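Local atomic coordinates of oligopeptide-binding protein appA (Bacillus subtilis, PDB entry 1XOC), a protein that serves as the peptide-binding component of an ABC oligopeptide permease, capturing tetrapeptides, pentapeptides and longer peptides for import into Bacillus subtilis. Residues N64-L76 / A81-H93. Sequence-based numbering, arbitrary orientation. Where two conformers were deposited one is given.
Sequences NVKLSLAESIKEL and AYDVKIKKGVKFH
The side chains of Tyr-82 and Glu-75 run side by side, the carboxylate plane turned 70° from the ring; CG of Glu-75 packs 3.6 Å from CE2 of Tyr-82, while CG2 of Ile-73 sits at the ring's edge. Phe-148 and Tyr-149 of helix 147-155 also meet this tyrosine. Glu-75 points CG away from its own amide nitrogen (chi1 -171°), and its extended chain carries OE2 to within 2.7 Å of Tyr-82 OH, allowing a weak hydrogen bond, though the hydroxyl proton may go to another acceptor. Beside them, beta-branched Ile-73 and Val-84 suit extended backbone and point the same way. On the other face, Ser-72 OG and Lys-85 NZ share a water that also donates to Asp-83 O, and Lys-85 forms a salt bridge with Glu-136. A classic beta bulge shifts this antiparallel hairpin's register by one residue: Glu-71 and Ser-72 both face Lys-85. Just past it, the long Lys-87 chain folds over Leu-69 O, and its NZ donates to Ser-68 O (2.6 Å) and Ala-70 O (3.1 Å), the latter from above the carbonyl plane. A methionine here would probably leave both carbonyls without this donor and the chain before the corner at Glu-71 less firmly held. Neutral backbone oxygens thus receive a cationic ammonium group, probably stabilising its charge while tying residues 68-70 to the chain leaving strand 81-86.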
ATOM      1  N   ASN A  64      -6.563  -9.036  13.258  1.00 33.39           N
ATOM      2  CA  ASN A  64      -5.952  -9.311  14.549  1.00 33.00           C
ATOM      3  C   ASN A  64      -4.504  -9.719  14.376  1.00 31.67           C
ATOM      4  O   ASN A  64      -4.171 -10.440  13.438  1.00 30.01           O
ATOM      5  CB  ASN A  64      -6.717 -10.420  15.268  1.00 33.14           C
ATOM      6  CG  ASN A  64      -8.140 -10.033  15.572  1.00 35.38           C
ATOM      7  OD1 ASN A  64      -8.401  -8.928  16.021  1.00 35.64           O
ATOM      8  ND2 ASN A  64      -9.063 -10.927  15.294  1.00 36.56           N
ATOM      9  N   VAL A  65      -3.640  -9.261  15.278  1.00 29.91           N
ATOM     10  CA  VAL A  65      -2.233  -9.636  15.253  1.00 30.49           C
ATOM     11  C   VAL A  65      -2.056 -11.029  15.860  1.00 30.05           C
ATOM     12  O   VAL A  65      -2.534 -11.294  16.971  1.00 30.50           O
ATOM     13  CB  VAL A  65      -1.383  -8.619  16.021  1.00 31.40           C
ATOM     14  CG1 VAL A  65       0.059  -9.036  16.090  1.00 30.36           C
ATOM     15  CG2 VAL A  65      -1.505  -7.246  15.410  1.00 31.81           C
ATOM     16  N   LYS A  66      -1.413 -11.911  15.122  1.00 29.91           N
ATOM     17  CA  LYS A  66      -1.114 -13.282  15.532  1.00 30.25           C
ATOM     18  C   LYS A  66       0.377 -13.519  15.495  1.00 29.86           C
ATOM     19  O   LYS A  66       1.067 -12.931  14.701  1.00 28.95           O
ATOM     20  CB  LYS A  66      -1.771 -14.267  14.548  1.00 30.95           C
ATOM     21  CG  LYS A  66      -3.262 -14.114  14.439  1.00 34.48           C
ATOM     22  CD  LYS A  66      -3.918 -14.392  15.763  1.00 36.53           C
ATOM     23  CE  LYS A  66      -5.433 -14.427  15.708  1.00 39.27           C
ATOM     24  NZ  LYS A  66      -6.072 -14.500  17.062  1.00 42.53           N
ATOM     25  N   LEU A  67       0.906 -14.391  16.324  1.00 29.59           N
ATOM     26  CA  LEU A  67       2.311 -14.790  16.284  1.00 29.98           C
ATOM     27  C   LEU A  67       2.584 -15.598  15.006  1.00 30.27           C
ATOM     28  O   LEU A  67       1.749 -16.446  14.633  1.00 30.52           O
ATOM     29  CB  LEU A  67       2.590 -15.700  17.494  1.00 30.67           C
ATOM     30  CG  LEU A  67       2.792 -14.990  18.836  0.50 31.22           C
ATOM     31  CD1 LEU A  67       2.307 -13.527  18.911  0.50 30.27           C
ATOM     32  CD2 LEU A  67       2.184 -15.847  19.939  0.50 31.17           C
ATOM     33  N   SER A  68       3.730 -15.387  14.354  1.00 29.83           N
ATOM     34  CA  SER A  68       4.095 -16.212  13.222  1.00 30.40           C
ATOM     35  C   SER A  68       5.500 -16.803  13.492  1.00 30.36           C
ATOM     36  O   SER A  68       5.593 -17.909  14.016  1.00 30.34           O
ATOM     37  CB  SER A  68       4.025 -15.388  11.931  1.00 30.52           C
ATOM     38  OG  SER A  68       4.376 -16.185  10.807  1.00 32.46           O
ATOM     39  N   LEU A  69       6.571 -16.079  13.173  1.00 30.57           N
ATOM     40  CA  LEU A  69       7.926 -16.518  13.499  1.00 31.00           C
ATOM     41  C   LEU A  69       8.176 -16.495  15.030  1.00 30.28           C
ATOM     42  O   LEU A  69       8.918 -17.324  15.576  1.00 29.84           O
ATOM     43  CB  LEU A  69       8.952 -15.674  12.752  1.00 32.25           C
ATOM     44  CG  LEU A  69      10.424 -15.989  12.902  1.00 31.93           C
ATOM     45  CD1 LEU A  69      10.705 -17.456  12.542  1.00 32.18           C
ATOM     46  CD2 LEU A  69      11.201 -15.004  12.025  1.00 32.43           C
ATOM     47  N   ALA A  70       7.565 -15.530  15.721  1.00 30.13           N
ATOM     48  CA  ALA A  70       7.687 -15.441  17.170  1.00 29.95           C
ATOM     49  C   ALA A  70       6.981 -16.587  17.892  1.00 29.80           C
ATOM     50  O   ALA A  70       5.880 -16.955  17.512  1.00 29.33           O
ATOM     51  CB  ALA A  70       7.120 -14.098  17.649  1.00 30.07           C
ATOM     52  N   GLU A  71       7.658 -17.171  18.888  1.00 29.61           N
ATOM     53  CA  GLU A  71       7.078 -18.137  19.831  1.00 31.03           C
ATOM     54  C   GLU A  71       6.277 -17.409  20.889  1.00 30.03           C
ATOM     55  O   GLU A  71       5.220 -17.876  21.276  1.00 30.56           O
ATOM     56  CB  GLU A  71       8.201 -18.959  20.467  1.00 30.82           C
ATOM     57  CG  GLU A  71       7.740 -20.155  21.224  1.00 33.34           C
ATOM     58  CD  GLU A  71       8.835 -21.208  21.488  1.00 36.43           C
ATOM     59  OE1 GLU A  71       9.936 -21.202  20.863  1.00 44.97           O
ATOM     60  OE2 GLU A  71       8.571 -22.076  22.341  1.00 47.19           O
ATOM     61  N   SER A  72       6.795 -16.278  21.367  1.00 29.53           N
ATOM     62  CA  SER A  72       6.103 -15.443  22.310  1.00 29.59           C
ATOM     63  C   SER A  72       6.601 -13.993  22.263  1.00 29.10           C
ATOM     64  O   SER A  72       7.731 -13.736  21.884  1.00 29.17           O
ATOM     65  CB  SER A  72       6.274 -16.014  23.719  1.00 29.73           C
ATOM     66  OG  SER A  72       7.626 -15.939  24.080  1.00 33.09           O
ATOM     67  N   ILE A  73       5.721 -13.067  22.630  1.00 29.43           N
ATOM     68  CA  ILE A  73       6.030 -11.640  22.742  1.00 29.36           C
ATOM     69  C   ILE A  73       5.470 -11.149  24.073  1.00 28.95           C
ATOM     70  O   ILE A  73       4.278 -11.335  24.390  1.00 30.32           O
ATOM     71  CB  ILE A  73       5.353 -10.859  21.673  1.00 29.30           C
ATOM     72  CG1 ILE A  73       5.851 -11.378  20.324  1.00 29.46           C
ATOM     73  CG2 ILE A  73       5.673  -9.352  21.838  1.00 29.87           C
ATOM     74  CD1 ILE A  73       5.168 -10.735  19.132  1.00 30.28           C
ATOM     75  N   LYS A  74       6.337 -10.554  24.886  1.00 28.90           N
ATOM     76  CA  LYS A  74       5.931  -9.964  26.157  1.00 28.71           C
ATOM     77  C   LYS A  74       6.136  -8.462  26.100  1.00 27.78           C
ATOM     78  O   LYS A  74       7.242  -7.997  25.827  1.00 27.04           O
ATOM     79  CB  LYS A  74       6.774 -10.547  27.286  1.00 29.27           C
ATOM     80  CG  LYS A  74       6.505  -9.967  28.627  1.00 31.81           C
ATOM     81  CD  LYS A  74       5.151 -10.393  29.191  1.00 33.63           C
ATOM     82  CE  LYS A  74       4.962  -9.935  30.631  1.00 33.78           C
ATOM     83  NZ  LYS A  74       3.519  -9.891  30.974  1.00 37.08           N
ATOM     84  N   GLU A  75       5.073  -7.706  26.358  1.00 27.25           N
ATOM     85  CA  GLU A  75       5.180  -6.258  26.495  1.00 28.07           C
ATOM     86  C   GLU A  75       5.694  -5.870  27.878  1.00 27.64           C
ATOM     87  O   GLU A  75       5.137  -6.281  28.896  1.00 27.83           O
ATOM     88  CB  GLU A  75       3.828  -5.594  26.231  1.00 28.38           C
ATOM     89  CG  GLU A  75       3.891  -4.078  26.133  1.00 28.96           C
ATOM     90  CD  GLU A  75       2.562  -3.464  25.740  1.00 32.19           C
ATOM     91  OE1 GLU A  75       1.676  -3.351  26.613  1.00 33.78           O
ATOM     92  OE2 GLU A  75       2.402  -3.093  24.558  1.00 37.37           O
ATOM     93  N   LEU A  76       6.758  -5.075  27.906  1.00 26.91           N
ATOM     94  CA  LEU A  76       7.376  -4.664  29.161  1.00 27.00           C
ATOM     95  C   LEU A  76       7.318  -3.151  29.335  1.00 25.99           C
ATOM     96  O   LEU A  76       7.031  -2.418  28.389  1.00 25.74           O
ATOM     97  CB  LEU A  76       8.826  -5.147  29.228  1.00 27.02           C
ATOM     98  CG  LEU A  76       9.052  -6.648  29.038  1.00 30.86           C
ATOM     99  CD1 LEU A  76      10.538  -6.963  28.971  1.00 33.27           C
ATOM    100  CD2 LEU A  76       8.383  -7.438  30.152  1.00 30.64           C
ATOM    101  N   ALA A  81       9.188  -1.559  25.932  1.00 26.89           N
ATOM    102  CA  ALA A  81      10.041  -2.648  25.498  1.00 26.31           C
ATOM    103  C   ALA A  81       9.208  -3.889  25.158  1.00 27.40           C
ATOM    104  O   ALA A  81       8.116  -4.062  25.688  1.00 26.63           O
ATOM    105  CB  ALA A  81      11.104  -2.978  26.560  1.00 26.74           C
ATOM    106  N   TYR A  82       9.771  -4.745  24.304  1.00 26.54           N
ATOM    107  CA  TYR A  82       9.145  -6.018  23.911  1.00 27.47           C
ATOM    108  C   TYR A  82      10.182  -7.107  23.901  1.00 28.28           C
ATOM    109  O   TYR A  82      11.170  -6.993  23.244  1.00 26.33           O
ATOM    110  CB  TYR A  82       8.500  -5.917  22.518  1.00 27.00           C
ATOM    111  CG  TYR A  82       7.361  -4.965  22.504  1.00 27.00           C
ATOM    112  CD1 TYR A  82       7.567  -3.592  22.385  1.00 28.37           C
ATOM    113  CD2 TYR A  82       6.055  -5.407  22.710  1.00 24.78           C
ATOM    114  CE1 TYR A  82       6.514  -2.694  22.422  1.00 27.09           C
ATOM    115  CE2 TYR A  82       5.013  -4.523  22.716  1.00 24.19           C
ATOM    116  CZ  TYR A  82       5.227  -3.164  22.618  1.00 26.49           C
ATOM    117  OH  TYR A  82       4.137  -2.338  22.679  1.00 30.40           O
ATOM    118  N   ASP A  83       9.945  -8.158  24.679  1.00 27.12           N
ATOM    119  CA  ASP A  83      10.827  -9.346  24.751  1.00 27.76           C
ATOM    120  C   ASP A  83      10.236 -10.417  23.869  1.00 27.73           C
ATOM    121  O   ASP A  83       9.106 -10.860  24.092  1.00 28.38           O
ATOM    122  CB  ASP A  83      10.876  -9.836  26.221  1.00 28.03           C
ATOM    123  CG  ASP A  83      11.902 -10.947  26.468  1.00 30.06           C
ATOM    124  OD1 ASP A  83      12.738 -11.230  25.561  1.00 36.53           O
ATOM    125  OD2 ASP A  83      11.883 -11.495  27.595  1.00 34.40           O
ATOM    126  N   VAL A  84      10.986 -10.810  22.835  1.00 28.41           N
ATOM    127  CA  VAL A  84      10.486 -11.685  21.788  1.00 29.64           C
ATOM    128  C   VAL A  84      11.300 -12.950  21.711  1.00 30.58           C
ATOM    129  O   VAL A  84      12.497 -12.918  21.563  1.00 30.69           O
ATOM    130  CB  VAL A  84      10.558 -10.971  20.437  1.00 30.90           C
ATOM    131  CG1 VAL A  84      10.186 -11.933  19.250  1.00 32.78           C
ATOM    132  CG2 VAL A  84       9.677  -9.742  20.435  1.00 29.66           C
ATOM    133  N   LYS A  85      10.632 -14.084  21.883  1.00 30.90           N
ATOM    134  CA  LYS A  85      11.253 -15.384  21.705  1.00 31.67           C
ATOM    135  C   LYS A  85      10.887 -15.900  20.324  1.00 30.89           C
ATOM    136  O   LYS A  85       9.740 -15.828  19.924  1.00 31.30           O
ATOM    137  CB  LYS A  85      10.752 -16.338  22.779  1.00 32.21           C
ATOM    138  CG  LYS A  85      11.209 -15.916  24.166  1.00 35.22           C
ATOM    139  CD  LYS A  85      10.689 -16.816  25.300  1.00 36.30           C
ATOM    140  CE  LYS A  85      11.023 -16.223  26.725  1.00 39.67           C
ATOM    141  NZ  LYS A  85      10.581 -14.764  26.948  1.00 41.25           N
ATOM    142  N   ILE A  86      11.871 -16.439  19.620  1.00 30.56           N
ATOM    143  CA  ILE A  86      11.761 -16.846  18.225  1.00 31.37           C
ATOM    144  C   ILE A  86      11.641 -18.363  18.174  1.00 30.29           C
ATOM    145  O   ILE A  86      12.331 -19.054  18.916  1.00 29.16           O
ATOM    146  CB  ILE A  86      13.054 -16.395  17.480  1.00 31.75           C
ATOM    147  CG1 ILE A  86      13.216 -14.851  17.550  1.00 32.58           C
ATOM    148  CG2 ILE A  86      13.083 -16.874  16.048  1.00 32.30           C
ATOM    149  CD1 ILE A  86      14.581 -14.348  17.128  1.00 35.20           C
ATOM    150  N   LYS A  87      10.754 -18.876  17.337  1.00 30.18           N
ATOM    151  CA  LYS A  87      10.678 -20.332  17.101  1.00 30.97           C
ATOM    152  C   LYS A  87      12.029 -20.908  16.667  1.00 30.98           C
ATOM    153  O   LYS A  87      12.757 -20.290  15.879  1.00 30.41           O
ATOM    154  CB  LYS A  87       9.596 -20.636  16.053  1.00 31.35           C
ATOM    155  CG  LYS A  87       8.158 -20.422  16.574  1.00 30.86           C
ATOM    156  CD  LYS A  87       7.168 -20.632  15.464  1.00 33.16           C
ATOM    157  CE  LYS A  87       5.750 -20.752  15.906  1.00 35.60           C
ATOM    158  NZ  LYS A  87       5.058 -19.495  16.020  1.00 38.86           N
ATOM    159  N   LYS A  88      12.345 -22.097  17.182  1.00 31.44           N
ATOM    160  CA  LYS A  88      13.581 -22.798  16.868  1.00 32.10           C
ATOM    161  C   LYS A  88      13.365 -23.724  15.681  1.00 32.17           C
ATOM    162  O   LYS A  88      12.249 -24.219  15.450  1.00 32.70           O
ATOM    163  CB  LYS A  88      14.034 -23.619  18.068  1.00 32.97           C
ATOM    164  CG  LYS A  88      14.195 -22.837  19.352  1.00 34.07           C
ATOM    165  CD  LYS A  88      14.778 -23.742  20.432  1.00 35.05           C
ATOM    166  CE  LYS A  88      14.542 -23.208  21.855  1.00 39.86           C
ATOM    167  NZ  LYS A  88      15.427 -22.068  22.108  1.00 44.59           N
ATOM    168  N   GLY A  89      14.428 -23.952  14.918  1.00 31.76           N
ATOM    169  CA  GLY A  89      14.385 -24.890  13.801  1.00 31.85           C
ATOM    170  C   GLY A  89      13.849 -24.318  12.509  1.00 31.87           C
ATOM    171  O   GLY A  89      13.560 -25.059  11.558  1.00 32.99           O
ATOM    172  N   VAL A  90      13.684 -22.998  12.454  1.00 30.54           N
ATOM    173  CA  VAL A  90      13.262 -22.336  11.227  1.00 30.09           C
ATOM    174  C   VAL A  90      14.486 -22.158  10.338  1.00 30.01           C
ATOM    175  O   VAL A  90      15.525 -21.676  10.775  1.00 31.55           O
ATOM    176  CB  VAL A  90      12.630 -20.945  11.533  1.00 29.44           C
ATOM    177  CG1 VAL A  90      12.259 -20.242  10.256  1.00 29.79           C
ATOM    178  CG2 VAL A  90      11.436 -21.120  12.451  1.00 29.53           C
ATOM    179  N   LYS A  91      14.364 -22.550   9.082  1.00 31.06           N
ATOM    180  CA  LYS A  91      15.493 -22.470   8.148  1.00 30.39           C
ATOM    181  C   LYS A  91      15.274 -21.444   7.041  1.00 29.87           C
ATOM    182  O   LYS A  91      14.167 -21.306   6.512  1.00 29.43           O
ATOM    183  CB  LYS A  91      15.764 -23.831   7.469  1.00 31.43           C
ATOM    184  CG  LYS A  91      15.844 -25.038   8.401  1.00 33.04           C
ATOM    185  CD  LYS A  91      16.987 -24.919   9.368  1.00 33.20           C
ATOM    186  CE  LYS A  91      17.022 -26.132  10.301  1.00 35.58           C
ATOM    187  NZ  LYS A  91      18.144 -26.085  11.279  1.00 38.07           N
ATOM    188  N   PHE A  92      16.347 -20.758   6.663  1.00 29.98           N
ATOM    189  CA  PHE A  92      16.377 -20.048   5.401  1.00 29.64           C
ATOM    190  C   PHE A  92      16.440 -21.032   4.211  1.00 30.02           C
ATOM    191  O   PHE A  92      16.767 -22.216   4.341  1.00 29.90           O
ATOM    192  CB  PHE A  92      17.557 -19.087   5.342  1.00 30.09           C
ATOM    193  CG  PHE A  92      17.402 -17.864   6.207  1.00 29.98           C
ATOM    194  CD1 PHE A  92      18.080 -17.756   7.406  1.00 30.60           C
ATOM    195  CD2 PHE A  92      16.597 -16.819   5.808  1.00 30.41           C
ATOM    196  CE1 PHE A  92      17.937 -16.626   8.170  1.00 31.21           C
ATOM    197  CE2 PHE A  92      16.441 -15.679   6.603  1.00 31.30           C
ATOM    198  CZ  PHE A  92      17.120 -15.584   7.766  1.00 29.98           C
ATOM    199  N   HIS A  93      16.162 -20.528   3.029  1.00 29.85           N
ATOM    200  CA  HIS A  93      16.138 -21.368   1.821  1.00 29.76           C
ATOM    201  C   HIS A  93      17.489 -22.009   1.477  1.00 30.07           C
ATOM    202  O   HIS A  93      17.538 -22.946   0.676  1.00 30.55           O
ATOM    203  CB  HIS A  93      15.603 -20.574   0.630  1.00 30.15           C
ATOM    204  CG  HIS A  93      14.215 -20.043   0.842  1.00 28.31           C
ATOM    205  ND1 HIS A  93      13.786 -18.846   0.294  1.00 28.92           N
ATOM    206  CD2 HIS A  93      13.165 -20.535   1.556  1.00 28.00           C
ATOM    207  CE1 HIS A  93      12.530 -18.635   0.654  1.00 28.65           C
ATOM    208  NE2 HIS A  93      12.130 -19.640   1.425  1.00 28.80           N
TER
HETATM  209  O   HOH W   1      10.421 -23.422  19.111  1.00 34.22           O
HETATM  210  O   HOH W   2      12.398 -20.460  21.200  1.00 37.37           O
HETATM  211  O   HOH W   3       8.637 -13.588  25.155  1.00 25.13           O